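Local atomic coordinates of beta-galacturonidase (Eisenbergiella tayi, PDB entry 6NCW), a protein that probably hydrolyses beta-linked galacturonic acid residues as a glycoside hydrolase of family 2, and binds galacturonate in a pocket. Residues P129-S134 and G523-T528; G41-Y46 and V50-Q55; P431-D436 and N530-V535; N93-F98 and E333-G338; Q294-L299 and W510-V515. All coordinates share one frame; numbering follows the deposited sequence.

Contact 1. Residues P129-S134 and G523-T528; sequences PNDYQS and GSRPRT
Torsions bring Asp131 and Arg525 together across backbones whose CA atoms stay 8.6 Å apart. Asp131 swings its carboxylate away from its own amide nitrogen (chi1 -165°), whereas Arg525 keeps CG beside the backbone N and then bends at chi2 (-68°), which presents the flank of the guanidinium, rather than its far end, to the acid. The grip is a side-on, bidentate salt bridge: Arg525 NE donates to Asp131 OD2 at 2.7 Å, and Arg525 NH2 donates to Asp131 OD1 at 3.1 Å. Both acceptors lie near the guanidinium plane, yet the planes of the two groups are 57° apart, so each oxygen is met from above the carboxylate plane. Both residues belong to the galacturonate-binding site, and the bridge joins a loop that follows strand 109-117 of the N-terminal beta-sandwich to a late loop of the TIM barrel domain. The rotation of the guanidinium is further restrained by Arg525 NH1, which donates to Ser524 O at 2.9 Å. On the acid side, Asp131 N bonds to Asn130 OD1 at 2.9 Å. Asp131 OD1 is shared more widely, with Asn530 ND2 and a bound glycerol as additional partners. Next in the chain, Pro526 packs on Pro526 of the second subunit, and Thr528 OG1 hydrogen-bonds to Lys481 O of that same neighbouring chain.

Contact 2. Residues G41-Y46 and V50-Q55; sequences GCWENY and VSYRGQ
The connection between strands 35-39 and 55-63 of the N-terminal beta-sandwich folds back on itself, with Trp43, at the start of the 3-10 turn 43-45, laid against Tyr52. Trp43 NE1 donates to Tyr52 O at 2.8 Å, close to the indole plane and fairly straight (162° at the hydrogen). Tyr52 CD2 sits over the rim of one indole face, 3.4 Å above the plane of the Trp43 ring. The two rings are inclined obliquely, at 59°. A second bond to the same carbonyl comes from a water, which gives one hydrogen to Tyr52 O at 3.0 Å and one to Glu44 OE2 at 2.7 Å; thus two donors grip this oxygen. The other carboxylate oxygen, Glu44 OE1, accepts from Gly136 N, which ties the turn to the loop after strand 109-117. At the tight end of the fold-back Val50 CA makes a CH...O contact with Glu44 O at 3.2 Å, while Val50 also packs on Pro477 of the second subunit. The contact lies away from the sugar pocket. Beyond the indole, Tyr52 OH donates to Gln55 O at 2.6 Å, a bond within segment 50-55.

Contact 3. Residues P431-D436 and N530-V535; sequences PKWYHD and NNKGIV
Lys532 NZ donates to Tyr434 OH at 2.8 Å, the direct polar bond between the two loops. One atom back, Lys532 CE rests against the pyrrole corner of Trp433, 3.4 Å from Trp433 NE1, in an oblique approach. A water completes this shell: it accepts from Trp433 NE1 at 3.0 Å and from Lys532 NZ at 3.1 Å, lying in the indole plane. The lysine chain runs extended as far as CE and turns only at its last torsion (chi4 71°), which brings the ammonium to the phenol while CE stays on the tryptophan. Trp433 in turn braces its neighbour, with Trp433 CD1 3.5 Å above the centre of the Tyr434 ring. Further out, an Asx turn sets the start of the lysine, for Asn530 OD1 accepts from Lys532 N at 3.2 Å. That oxygen also receives Trp510 NE1. Trp433 also meets Phe522 of the second subunit edge-to-face. Tyr434, Asn530 and Lys532 all bind galacturonate, and the Asn530-Asn531-Lys532 sequence matches the Asn-x-Lys motif by which family 2 uronidases recognise the sugar carboxylate.

Contact 4. Residues N93-F98 and E333-G338; sequences NAYTPF and ENHARG
His335 reaches from the barrel toward Asn93 and Tyr95, and each part of its side chain finds one of them. Its CB lies 3.5 Å from Asn93 OD1. With CG turned away from the backbone N (chi1 175°), the imidazole turns its edge to Asn93 and one face to Tyr95, and CG comes under the Tyr95 edge at 3.8 Å from Tyr95 CD2. Next along the ring, His335 ND1 donates to Asn93 OD1 at 2.6 Å, nearly along the C=O axis (163°) and close to the imidazole plane. The amide and the imidazole are almost coplanar, and the amide is steadied by Asn93 ND2 donating to Thr96 OG1 at 3.3 Å. His335 CE1 meets Tyr95 CE2 at 3.5 Å; this tyrosine carbon stands 3.4 Å above the centre of the imidazole face. At the tip, His335 NE2 hydrogen-bonds to Tyr132 OH, so both ring nitrogens have partners. Tyr95 is itself backed by a stack with Tyr313. With planes at 83°, Tyr95 and His335 form a T-shaped (edge-to-face) stack, here joining a beta-sandwich loop to the loop after strand 329-333 of the TIM barrel, the loop that also carries the galacturonate-binding Arg337.

Contact 5. Residues Q294-L299 and W510-V515; sequences QHDLML and WQFCDV
Phe512 carries this contact, bringing the outer end of its ring against Asp296 and Leu299, which lie one helical turn apart. The phenylalanine swings CG away from its own backbone N (chi1 169°) and so spans a gap of 8.7 Å between Phe512 CA and Asp296 CA. Its CE1 corner takes the carboxylate: Asp296 CG is 3.3 Å from Phe512 CE1, an oblique approach with the carboxylate and ring planes 66° apart. Neither oxygen monopolises this corner, since Asp296 OD1 is 3.4 Å and Asp296 OD2 3.5 Å from Phe512 CE1. Asp296 holds CG beside the backbone N (chi1 -77°), and both oxygens have stronger partners in salt bridges, OD1 with Arg539 NE and OD2 with Arg277 NE. Leu299 crosses the phenyl group at about a right angle; Leu299 CD1 touches Phe512 CZ at 4.1 Å near the ring plane, an apolar contact. The end of the ring thus meets a carboxylate held by two arginines and, at CZ, a leucine methyl. Just upstream, the Trp510-Gln511 peptide bond is cis. The contact sets helix 290-302 against the loop that leaves strand 504-509, beside strand 268-276, whose Cys276 bonds to the Phe512 backbone; Leu297, pointing away, packs on helix 317-326, and Leu299 meets Pro47 of the third subunit.

Along the chain contact 2 closes first, within the N-terminal beta-sandwich; segments alternate between contacts 1 and 3, 1 and 4, 3 and 5, and 4 and 5, while contact 5 falls between the segments of contact 1. Contacts 1 and 4 carry sandwich loops onto the TIM barrel; contacts 3 and 5 lie within the barrel domain. Contacts 1 and 3 (centres 14 Å apart) share the sugar pocket, touching through Asp131 and Asn530. Contact 1 meets contact 4 (centres 18 Å apart) through Tyr132 and contact 2 (centres 16 Å apart) through Gln133. Contact 5 touches contact 3, centres 16 Å apart. The pocket is thus assembled from two domains, and contacts 1, 2 and 3 border the second subunit.

Contact 1. Residues P129-S134 and G523-T528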
# COMPACT_ATOMS: atom_id res chain seq x y z
N PRO A 129 10.93 27.09 7.85
CA PRO A 129 10.63 25.97 6.95
C PRO A 129 11.85 25.07 6.91
O PRO A 129 12.97 25.54 6.70
CB PRO A 129 10.35 26.64 5.60
CG PRO A 129 9.97 28.09 5.98
CD PRO A 129 10.87 28.38 7.13
N ASN A 130 11.66 23.79 7.21
CA ASN A 130 12.79 22.92 7.47
C ASN A 130 12.39 21.47 7.21
O ASN A 130 11.23 21.16 6.93
CB ASN A 130 13.30 23.11 8.90
CG ASN A 130 14.83 23.06 8.99
OD1 ASN A 130 15.51 22.39 8.20
ND2 ASN A 130 15.37 23.80 9.96
N ASP A 131 13.38 20.58 7.33
CA ASP A 131 13.24 19.13 7.13
C ASP A 131 12.66 18.42 8.36
O ASP A 131 13.08 17.31 8.71
CB ASP A 131 14.60 18.55 6.73
CG ASP A 131 14.51 17.13 6.14
OD1 ASP A 131 15.44 16.34 6.29
OD2 ASP A 131 13.49 16.80 5.51
N TYR A 132 11.70 19.06 9.02
CA TYR A 132 10.90 18.51 10.10
C TYR A 132 9.82 19.56 10.38
O TYR A 132 9.95 20.72 9.98
CB TYR A 132 11.72 18.21 11.37
CG TYR A 132 12.38 19.45 12.00
CD1 TYR A 132 13.57 19.96 11.46
CD2 TYR A 132 11.82 20.10 13.11
CE1 TYR A 132 14.18 21.08 12.01
CE2 TYR A 132 12.42 21.22 13.67
CZ TYR A 132 13.60 21.70 13.10
OH TYR A 132 14.22 22.80 13.62
N GLN A 133 8.77 19.14 11.07
CA GLN A 133 7.58 19.98 11.22
C GLN A 133 7.68 20.83 12.48
O GLN A 133 8.14 20.36 13.53
CB GLN A 133 6.32 19.10 11.28
CG GLN A 133 5.00 19.88 11.50
CD GLN A 133 4.66 20.82 10.35
OE1 GLN A 133 5.25 21.90 10.21
NE2 GLN A 133 3.72 20.42 9.52
N SER A 134 7.28 22.11 12.37
CA SER A 134 7.09 22.99 13.53
C SER A 134 5.61 22.98 13.87
O SER A 134 4.82 23.67 13.22
CB SER A 134 7.55 24.42 13.25
OG SER A 134 8.97 24.48 13.19
N GLY A 523 9.78 18.71 -2.73
CA GLY A 523 10.42 18.30 -3.98
C GLY A 523 11.42 17.18 -3.80
O GLY A 523 11.57 16.31 -4.68
N SER A 524 12.12 17.16 -2.67
CA SER A 524 13.10 16.12 -2.38
C SER A 524 12.64 15.20 -1.27
O SER A 524 13.45 14.43 -0.75
CB SER A 524 14.43 16.75 -1.98
OG SER A 524 14.26 17.52 -0.80
N ARG A 525 11.36 15.25 -0.89
CA ARG A 525 10.84 14.51 0.26
C ARG A 525 9.54 13.83 -0.12
O ARG A 525 8.45 14.38 0.12
CB ARG A 525 10.65 15.43 1.47
CG ARG A 525 11.93 15.97 2.07
CD ARG A 525 12.70 14.85 2.73
NE ARG A 525 13.96 15.30 3.34
CZ ARG A 525 15.15 15.25 2.73
NH1 ARG A 525 15.23 14.77 1.49
NH2 ARG A 525 16.25 15.65 3.37
N PRO A 526 9.60 12.63 -0.71
CA PRO A 526 8.38 11.90 -1.05
C PRO A 526 7.38 11.89 0.10
O PRO A 526 7.76 11.74 1.27
CB PRO A 526 8.88 10.48 -1.36
CG PRO A 526 10.30 10.67 -1.81
CD PRO A 526 10.82 11.88 -1.02
N ARG A 527 6.10 12.09 -0.24
CA ARG A 527 5.00 12.12 0.71
C ARG A 527 5.08 13.30 1.68
O ARG A 527 4.39 13.29 2.72
CB ARG A 527 4.90 10.82 1.52
CG ARG A 527 5.11 9.52 0.72
CD ARG A 527 4.84 8.31 1.62
NE ARG A 527 5.88 8.20 2.62
CZ ARG A 527 5.69 7.80 3.87
NH1 ARG A 527 4.47 7.46 4.27
NH2 ARG A 527 6.71 7.75 4.71
N THR A 528 5.90 14.32 1.39
CA THR A 528 6.21 15.39 2.34
C THR A 528 6.60 14.77 3.69
O THR A 528 6.09 15.11 4.77
CB THR A 528 5.05 16.40 2.47
OG1 THR A 528 4.72 16.91 1.18
CG2 THR A 528 5.43 17.61 3.34

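Contact 2. Residues G41-Y46 and V50-Q55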
# COMPACT_ATOMS: atom_id res chain seq x y z
N GLY A 41 -0.77 18.23 23.43
CA GLY A 41 -1.32 17.93 22.10
C GLY A 41 -0.77 18.91 21.08
O GLY A 41 -0.23 19.97 21.43
N CYS A 42 -0.90 18.53 19.82
CA CYS A 42 -0.57 19.42 18.71
C CYS A 42 -1.82 19.61 17.87
O CYS A 42 -2.51 18.63 17.57
CB CYS A 42 0.55 18.85 17.83
SG CYS A 42 2.09 18.71 18.72
N TRP A 43 -2.11 20.86 17.49
CA TRP A 43 -3.39 21.04 16.80
C TRP A 43 -3.37 20.50 15.38
O TRP A 43 -4.44 20.36 14.78
CB TRP A 43 -3.82 22.50 16.82
CG TRP A 43 -2.99 23.44 16.02
CD1 TRP A 43 -2.70 23.37 14.67
CD2 TRP A 43 -2.35 24.62 16.51
NE1 TRP A 43 -1.92 24.44 14.31
CE2 TRP A 43 -1.69 25.22 15.41
CE3 TRP A 43 -2.26 25.22 17.78
CZ2 TRP A 43 -0.95 26.41 15.54
CZ3 TRP A 43 -1.53 26.40 17.91
CH2 TRP A 43 -0.87 26.98 16.79
N GLU A 44 -2.20 20.17 14.83
CA GLU A 44 -2.17 19.52 13.52
C GLU A 44 -2.80 18.13 13.57
O GLU A 44 -3.14 17.58 12.53
CB GLU A 44 -0.74 19.43 12.99
CG GLU A 44 -0.20 20.76 12.47
CD GLU A 44 0.49 21.58 13.55
OE1 GLU A 44 0.30 21.29 14.76
OE2 GLU A 44 1.24 22.51 13.18
N ASN A 45 -2.98 17.58 14.76
CA ASN A 45 -3.68 16.33 14.95
C ASN A 45 -5.17 16.51 15.21
O ASN A 45 -5.89 15.51 15.29
CB ASN A 45 -3.03 15.58 16.11
CG ASN A 45 -1.54 15.39 15.88
OD1 ASN A 45 -0.73 15.68 16.75
ND2 ASN A 45 -1.18 14.96 14.65
N TYR A 46 -5.66 17.78 15.36
CA TYR A 46 -7.12 17.86 15.49
C TYR A 46 -7.74 18.00 14.11
O TYR A 46 -7.19 18.71 13.26
CB TYR A 46 -7.56 19.06 16.35
CG TYR A 46 -6.73 19.37 17.57
CD1 TYR A 46 -6.72 20.66 18.09
CD2 TYR A 46 -5.98 18.38 18.24
CE1 TYR A 46 -5.97 20.98 19.20
CE2 TYR A 46 -5.22 18.69 19.38
CZ TYR A 46 -5.23 20.00 19.85
OH TYR A 46 -4.51 20.37 20.96
N VAL A 50 -5.66 20.33 10.93
CA VAL A 50 -4.56 19.53 10.37
C VAL A 50 -3.57 20.37 9.55
O VAL A 50 -2.37 20.08 9.53
CB VAL A 50 -5.12 18.36 9.55
CG1 VAL A 50 -5.90 17.42 10.47
CG2 VAL A 50 -6.01 18.86 8.39
N SER A 51 -4.04 21.45 8.90
CA SER A 51 -3.16 22.31 8.10
C SER A 51 -3.01 23.74 8.65
O SER A 51 -2.55 24.61 7.92
CB SER A 51 -3.67 22.41 6.66
OG SER A 51 -3.62 21.15 6.01
N TYR A 52 -3.36 23.99 9.91
CA TYR A 52 -3.40 25.37 10.40
C TYR A 52 -2.02 25.87 10.85
O TYR A 52 -1.39 25.28 11.74
CB TYR A 52 -4.40 25.50 11.55
CG TYR A 52 -4.48 26.91 12.07
CD1 TYR A 52 -5.10 27.90 11.32
CD2 TYR A 52 -3.94 27.26 13.29
CE1 TYR A 52 -5.19 29.20 11.76
CE2 TYR A 52 -4.01 28.58 13.75
CZ TYR A 52 -4.63 29.54 12.97
OH TYR A 52 -4.73 30.84 13.39
N ARG A 53 -1.57 26.97 10.26
CA ARG A 53 -0.38 27.69 10.73
C ARG A 53 -0.79 29.11 11.10
O ARG A 53 -1.38 29.82 10.27
CB ARG A 53 0.75 27.72 9.69
CG ARG A 53 1.98 28.39 10.27
CD ARG A 53 3.30 27.91 9.72
NE ARG A 53 3.33 26.49 9.35
CZ ARG A 53 3.90 25.52 10.07
NH1 ARG A 53 4.47 25.78 11.24
NH2 ARG A 53 3.89 24.28 9.62
N GLY A 54 -0.49 29.51 12.32
CA GLY A 54 -0.98 30.77 12.85
C GLY A 54 -0.99 30.74 14.37
O GLY A 54 -0.29 29.94 14.99
N GLN A 55 -1.79 31.63 14.95
CA GLN A 55 -2.05 31.68 16.39
C GLN A 55 -3.31 30.92 16.75
O GLN A 55 -4.28 30.88 15.98
CB GLN A 55 -2.23 33.12 16.87
CG GLN A 55 -1.07 34.06 16.61
CD GLN A 55 -1.43 35.47 17.05
OE1 GLN A 55 -2.50 35.97 16.71
NE2 GLN A 55 -0.55 36.10 17.82
O HOH W 1 0.80 23.57 10.72

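Contact 3. Residues P431-D436 and N530-V535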
# COMPACT_ATOMS: atom_id res chain seq x y z
N PRO A 431 27.07 8.66 1.90
CA PRO A 431 27.52 7.89 0.73
C PRO A 431 26.58 6.72 0.50
O PRO A 431 26.08 6.11 1.45
CB PRO A 431 28.92 7.41 1.14
CG PRO A 431 28.82 7.33 2.68
CD PRO A 431 28.02 8.56 3.03
N LYS A 432 26.34 6.44 -0.78
CA LYS A 432 25.42 5.44 -1.32
C LYS A 432 23.97 5.92 -1.23
O LYS A 432 23.05 5.18 -1.65
CB LYS A 432 25.58 4.06 -0.66
CG LYS A 432 26.88 3.39 -1.10
CD LYS A 432 27.05 3.57 -2.62
CE LYS A 432 28.17 2.71 -3.20
NZ LYS A 432 27.83 1.25 -3.11
N TRP A 433 23.71 7.14 -0.77
CA TRP A 433 22.40 7.74 -0.96
C TRP A 433 22.51 9.03 -1.76
O TRP A 433 22.10 9.05 -2.92
CB TRP A 433 21.67 7.95 0.37
CG TRP A 433 20.27 8.43 0.14
CD1 TRP A 433 19.78 9.68 0.39
CD2 TRP A 433 19.18 7.69 -0.45
NE1 TRP A 433 18.45 9.76 0.01
CE2 TRP A 433 18.06 8.55 -0.51
CE3 TRP A 433 19.05 6.38 -0.92
CZ2 TRP A 433 16.83 8.15 -1.02
CZ3 TRP A 433 17.81 5.97 -1.44
CH2 TRP A 433 16.73 6.86 -1.48
N TYR A 434 23.07 10.10 -1.21
CA TYR A 434 23.25 11.35 -1.93
C TYR A 434 24.52 11.39 -2.78
O TYR A 434 24.66 12.32 -3.58
CB TYR A 434 23.26 12.52 -0.95
CG TYR A 434 21.93 12.82 -0.30
CD1 TYR A 434 20.77 12.94 -1.07
CD2 TYR A 434 21.83 12.98 1.08
CE1 TYR A 434 19.53 13.22 -0.47
CE2 TYR A 434 20.60 13.25 1.69
CZ TYR A 434 19.45 13.37 0.90
OH TYR A 434 18.24 13.65 1.49
N HIS A 435 25.47 10.46 -2.60
CA HIS A 435 26.73 10.41 -3.35
C HIS A 435 27.01 8.96 -3.71
O HIS A 435 27.03 8.11 -2.81
CB HIS A 435 27.92 10.95 -2.54
CG HIS A 435 27.67 12.27 -1.89
ND1 HIS A 435 27.60 13.45 -2.61
CD2 HIS A 435 27.47 12.60 -0.59
CE1 HIS A 435 27.37 14.45 -1.78
NE2 HIS A 435 27.28 13.97 -0.55
N ASP A 436 27.25 8.67 -4.98
CA ASP A 436 27.56 7.29 -5.36
C ASP A 436 29.07 7.12 -5.33
O ASP A 436 29.77 7.32 -6.32
CB ASP A 436 26.94 6.93 -6.70
CG ASP A 436 25.46 6.61 -6.57
OD1 ASP A 436 25.09 5.87 -5.62
OD2 ASP A 436 24.67 7.13 -7.40
N ASN A 530 10.32 12.87 5.54
CA ASN A 530 11.67 12.33 5.46
C ASN A 530 11.53 10.83 5.62
O ASN A 530 11.01 10.35 6.64
CB ASN A 530 12.58 12.94 6.54
CG ASN A 530 14.05 12.50 6.41
OD1 ASN A 530 14.37 11.32 6.50
ND2 ASN A 530 14.95 13.46 6.24
N ASN A 531 11.95 10.07 4.60
CA ASN A 531 11.63 8.65 4.50
C ASN A 531 12.78 7.75 4.91
O ASN A 531 12.82 6.58 4.51
CB ASN A 531 11.21 8.31 3.06
CG ASN A 531 9.99 9.08 2.62
OD1 ASN A 531 8.88 8.65 2.87
ND2 ASN A 531 10.20 10.22 1.97
N LYS A 532 13.73 8.27 5.68
CA LYS A 532 14.92 7.49 5.98
C LYS A 532 14.77 6.70 7.26
O LYS A 532 15.76 6.18 7.78
CB LYS A 532 16.14 8.40 6.03
CG LYS A 532 16.36 9.14 4.69
CD LYS A 532 17.72 9.80 4.62
CE LYS A 532 17.90 10.56 3.29
NZ LYS A 532 17.08 11.78 3.21
N GLY A 533 13.55 6.61 7.79
CA GLY A 533 13.32 5.76 8.94
C GLY A 533 13.68 4.32 8.65
O GLY A 533 13.54 3.83 7.52
N ILE A 534 14.20 3.65 9.67
CA ILE A 534 14.27 2.19 9.67
C ILE A 534 12.90 1.58 9.98
O ILE A 534 12.65 0.42 9.63
CB ILE A 534 15.36 1.76 10.66
CG1 ILE A 534 16.74 2.36 10.26
CG2 ILE A 534 15.39 0.23 10.84
CD1 ILE A 534 17.23 2.07 8.80
N VAL A 535 12.02 2.32 10.65
CA VAL A 535 10.60 1.98 10.73
C VAL A 535 9.86 3.14 10.07
O VAL A 535 10.40 4.24 9.98
CB VAL A 535 10.10 1.74 12.18
CG1 VAL A 535 10.86 0.59 12.84
CG2 VAL A 535 10.17 3.04 13.06
O HOH W 2 16.29 11.81 0.21

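Contact 4. Residues N93-F98 and E333-G338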
# COMPACT_ATOMS: atom_id res chain seq x y z
N ASN A 93 10.56 28.97 21.49
CA ASN A 93 11.20 27.66 21.29
C ASN A 93 10.31 26.56 21.87
O ASN A 93 10.00 26.56 23.06
CB ASN A 93 12.60 27.56 21.91
CG ASN A 93 13.40 26.38 21.36
OD1 ASN A 93 13.48 26.18 20.14
ND2 ASN A 93 14.00 25.61 22.24
N ALA A 94 9.92 25.62 21.01
CA ALA A 94 8.93 24.61 21.38
C ALA A 94 9.46 23.60 22.38
O ALA A 94 8.67 22.89 23.00
CB ALA A 94 8.45 23.87 20.12
N TYR A 95 10.77 23.51 22.54
CA TYR A 95 11.37 22.28 23.02
C TYR A 95 12.04 22.40 24.38
O TYR A 95 12.59 21.41 24.86
CB TYR A 95 12.38 21.76 21.98
CG TYR A 95 11.83 21.63 20.58
CD1 TYR A 95 10.93 20.61 20.26
CD2 TYR A 95 12.23 22.50 19.56
CE1 TYR A 95 10.44 20.46 18.94
CE2 TYR A 95 11.76 22.36 18.26
CZ TYR A 95 10.86 21.35 17.96
OH TYR A 95 10.38 21.23 16.67
N THR A 96 12.00 23.59 25.01
CA THR A 96 12.59 23.81 26.32
C THR A 96 11.53 24.36 27.28
O THR A 96 10.62 25.09 26.87
CB THR A 96 13.77 24.78 26.24
OG1 THR A 96 13.43 25.91 25.43
CG2 THR A 96 15.00 24.07 25.64
N PRO A 97 11.61 24.00 28.56
CA PRO A 97 10.59 24.44 29.52
C PRO A 97 10.83 25.87 29.97
O PRO A 97 11.93 26.42 29.84
CB PRO A 97 10.75 23.46 30.69
CG PRO A 97 12.17 23.00 30.61
CD PRO A 97 12.63 23.13 29.17
N PHE A 98 9.76 26.49 30.46
CA PHE A 98 9.82 27.84 31.00
C PHE A 98 8.76 27.95 32.09
O PHE A 98 7.92 27.06 32.25
CB PHE A 98 9.61 28.92 29.91
CG PHE A 98 8.23 28.88 29.23
CD1 PHE A 98 7.96 27.98 28.20
CD2 PHE A 98 7.22 29.77 29.60
CE1 PHE A 98 6.72 27.96 27.56
CE2 PHE A 98 5.98 29.76 28.97
CZ PHE A 98 5.73 28.85 27.94
N GLU A 333 21.05 18.01 21.80
CA GLU A 333 21.56 19.22 21.16
C GLU A 333 20.55 20.36 21.26
O GLU A 333 19.36 20.14 21.51
CB GLU A 333 21.94 18.97 19.69
CG GLU A 333 20.82 18.43 18.78
CD GLU A 333 21.37 17.99 17.43
OE1 GLU A 333 20.63 18.06 16.41
OE2 GLU A 333 22.55 17.56 17.39
N ASN A 334 21.04 21.60 21.08
CA ASN A 334 20.16 22.75 21.05
C ASN A 334 19.35 22.75 19.76
O ASN A 334 19.60 21.98 18.83
CB ASN A 334 20.94 24.06 21.24
CG ASN A 334 21.81 24.45 20.03
OD1 ASN A 334 22.22 23.63 19.21
ND2 ASN A 334 22.11 25.74 19.95
N HIS A 335 18.33 23.61 19.71
CA HIS A 335 17.40 23.60 18.60
C HIS A 335 17.97 24.39 17.43
O HIS A 335 17.95 25.63 17.45
CB HIS A 335 16.04 24.15 19.01
CG HIS A 335 15.09 24.25 17.86
ND1 HIS A 335 14.04 25.14 17.83
CD2 HIS A 335 15.04 23.57 16.68
CE1 HIS A 335 13.38 25.00 16.68
NE2 HIS A 335 13.97 24.06 15.97
N ALA A 336 18.49 23.69 16.42
CA ALA A 336 18.99 24.29 15.19
C ALA A 336 19.20 23.19 14.15
O ALA A 336 19.72 22.12 14.49
CB ALA A 336 20.30 25.04 15.44
N ARG A 337 18.84 23.45 12.89
CA ARG A 337 19.15 22.50 11.83
C ARG A 337 19.35 23.21 10.49
O ARG A 337 18.41 23.80 9.95
CB ARG A 337 18.05 21.43 11.68
CG ARG A 337 18.34 20.43 10.56
CD ARG A 337 17.10 20.06 9.66
NE ARG A 337 17.60 19.40 8.45
CZ ARG A 337 18.09 20.03 7.39
NH1 ARG A 337 18.07 21.36 7.31
NH2 ARG A 337 18.58 19.33 6.38
N GLY A 338 20.57 23.10 9.95
CA GLY A 338 20.82 23.45 8.56
C GLY A 338 20.76 24.93 8.25
O GLY A 338 20.46 25.32 7.12

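Contact 5. Residues Q294-L299 and W510-V515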
# COMPACT_ATOMS: atom_id res chain seq x y z
N GLN A 294 7.80 4.82 25.16
CA GLN A 294 8.33 3.53 25.54
C GLN A 294 8.24 2.55 24.38
O GLN A 294 9.14 1.71 24.19
CB GLN A 294 7.60 3.00 26.78
CG GLN A 294 8.16 1.71 27.34
CD GLN A 294 9.66 1.77 27.57
OE1 GLN A 294 10.24 2.85 27.70
NE2 GLN A 294 10.31 0.61 27.61
N HIS A 295 7.18 2.64 23.57
CA HIS A 295 7.08 1.78 22.39
C HIS A 295 8.27 2.01 21.45
O HIS A 295 8.91 1.05 21.01
CB HIS A 295 5.76 2.02 21.67
CG HIS A 295 5.45 0.97 20.66
ND1 HIS A 295 5.67 1.14 19.31
CD2 HIS A 295 4.99 -0.29 20.81
CE1 HIS A 295 5.33 0.04 18.67
NE2 HIS A 295 4.93 -0.85 19.55
N ASP A 296 8.58 3.28 21.15
CA ASP A 296 9.80 3.59 20.40
C ASP A 296 11.04 3.01 21.08
O ASP A 296 11.90 2.41 20.42
CB ASP A 296 9.98 5.10 20.23
CG ASP A 296 9.06 5.71 19.15
OD1 ASP A 296 8.21 4.99 18.57
OD2 ASP A 296 9.18 6.94 18.92
N LEU A 297 11.16 3.20 22.40
CA LEU A 297 12.38 2.75 23.07
C LEU A 297 12.53 1.24 22.97
O LEU A 297 13.65 0.73 22.79
CB LEU A 297 12.39 3.22 24.53
CG LEU A 297 12.77 4.70 24.62
CD1 LEU A 297 12.70 5.26 26.04
CD2 LEU A 297 14.14 4.89 24.02
N MET A 298 11.42 0.50 23.04
CA MET A 298 11.49 -0.96 22.93
C MET A 298 11.88 -1.41 21.53
O MET A 298 12.60 -2.40 21.38
CB MET A 298 10.16 -1.59 23.37
CG MET A 298 9.88 -1.40 24.85
SD MET A 298 8.45 -2.30 25.48
CE MET A 298 7.10 -1.69 24.41
N LEU A 299 11.44 -0.69 20.48
CA LEU A 299 11.92 -1.01 19.15
C LEU A 299 13.40 -0.72 19.04
O LEU A 299 14.18 -1.54 18.54
CB LEU A 299 11.13 -0.24 18.09
CG LEU A 299 9.64 -0.58 18.00
CD1 LEU A 299 8.90 0.35 16.99
CD2 LEU A 299 9.46 -2.04 17.62
N TRP A 510 20.64 7.76 10.63
CA TRP A 510 19.56 8.65 10.25
C TRP A 510 18.57 7.80 9.45
O TRP A 510 18.88 7.41 8.32
CB TRP A 510 20.05 9.84 9.41
CG TRP A 510 18.87 10.70 9.07
CD1 TRP A 510 17.99 10.53 8.04
CD2 TRP A 510 18.36 11.81 9.85
NE1 TRP A 510 16.99 11.48 8.10
CE2 TRP A 510 17.20 12.27 9.20
CE3 TRP A 510 18.80 12.46 11.02
CZ2 TRP A 510 16.46 13.37 9.68
CZ3 TRP A 510 18.06 13.55 11.49
CH2 TRP A 510 16.90 13.99 10.82
N GLN A 511 17.39 7.51 10.02
CA GLN A 511 16.96 7.89 11.35
C GLN A 511 16.02 6.79 11.83
O GLN A 511 15.79 5.83 11.13
CB GLN A 511 16.27 9.27 11.37
CG GLN A 511 14.97 9.34 10.55
CD GLN A 511 14.20 10.65 10.75
OE1 GLN A 511 14.12 11.20 11.88
NE2 GLN A 511 13.64 11.17 9.64
N PHE A 512 15.48 6.93 13.04
CA PHE A 512 14.64 5.88 13.60
C PHE A 512 13.36 5.68 12.78
O PHE A 512 13.06 4.57 12.32
CB PHE A 512 14.29 6.20 15.06
CG PHE A 512 13.22 5.32 15.62
CD1 PHE A 512 12.02 5.85 16.05
CD2 PHE A 512 13.41 3.94 15.70
CE1 PHE A 512 11.02 5.02 16.57
CE2 PHE A 512 12.42 3.11 16.19
CZ PHE A 512 11.23 3.65 16.64
N CYS A 513 12.56 6.74 12.61
CA CYS A 513 11.25 6.59 11.98
C CYS A 513 11.08 7.67 10.93
O CYS A 513 11.79 8.67 10.92
CB CYS A 513 10.12 6.67 13.01
SG CYS A 513 10.04 8.26 13.86
N ASP A 514 10.15 7.45 10.01
CA ASP A 514 9.83 8.50 9.04
C ASP A 514 9.17 9.66 9.77
O ASP A 514 8.47 9.46 10.76
CB ASP A 514 8.91 7.98 7.95
CG ASP A 514 9.55 6.87 7.11
OD1 ASP A 514 10.80 6.73 7.07
OD2 ASP A 514 8.79 6.12 6.49
N VAL A 515 9.40 10.88 9.28
CA VAL A 515 9.03 12.11 9.99
C VAL A 515 8.37 13.08 9.01
O VAL A 515 8.88 13.28 7.90
CB VAL A 515 10.26 12.81 10.62
CG1 VAL A 515 9.86 14.17 11.21
CG2 VAL A 515 10.94 11.89 11.68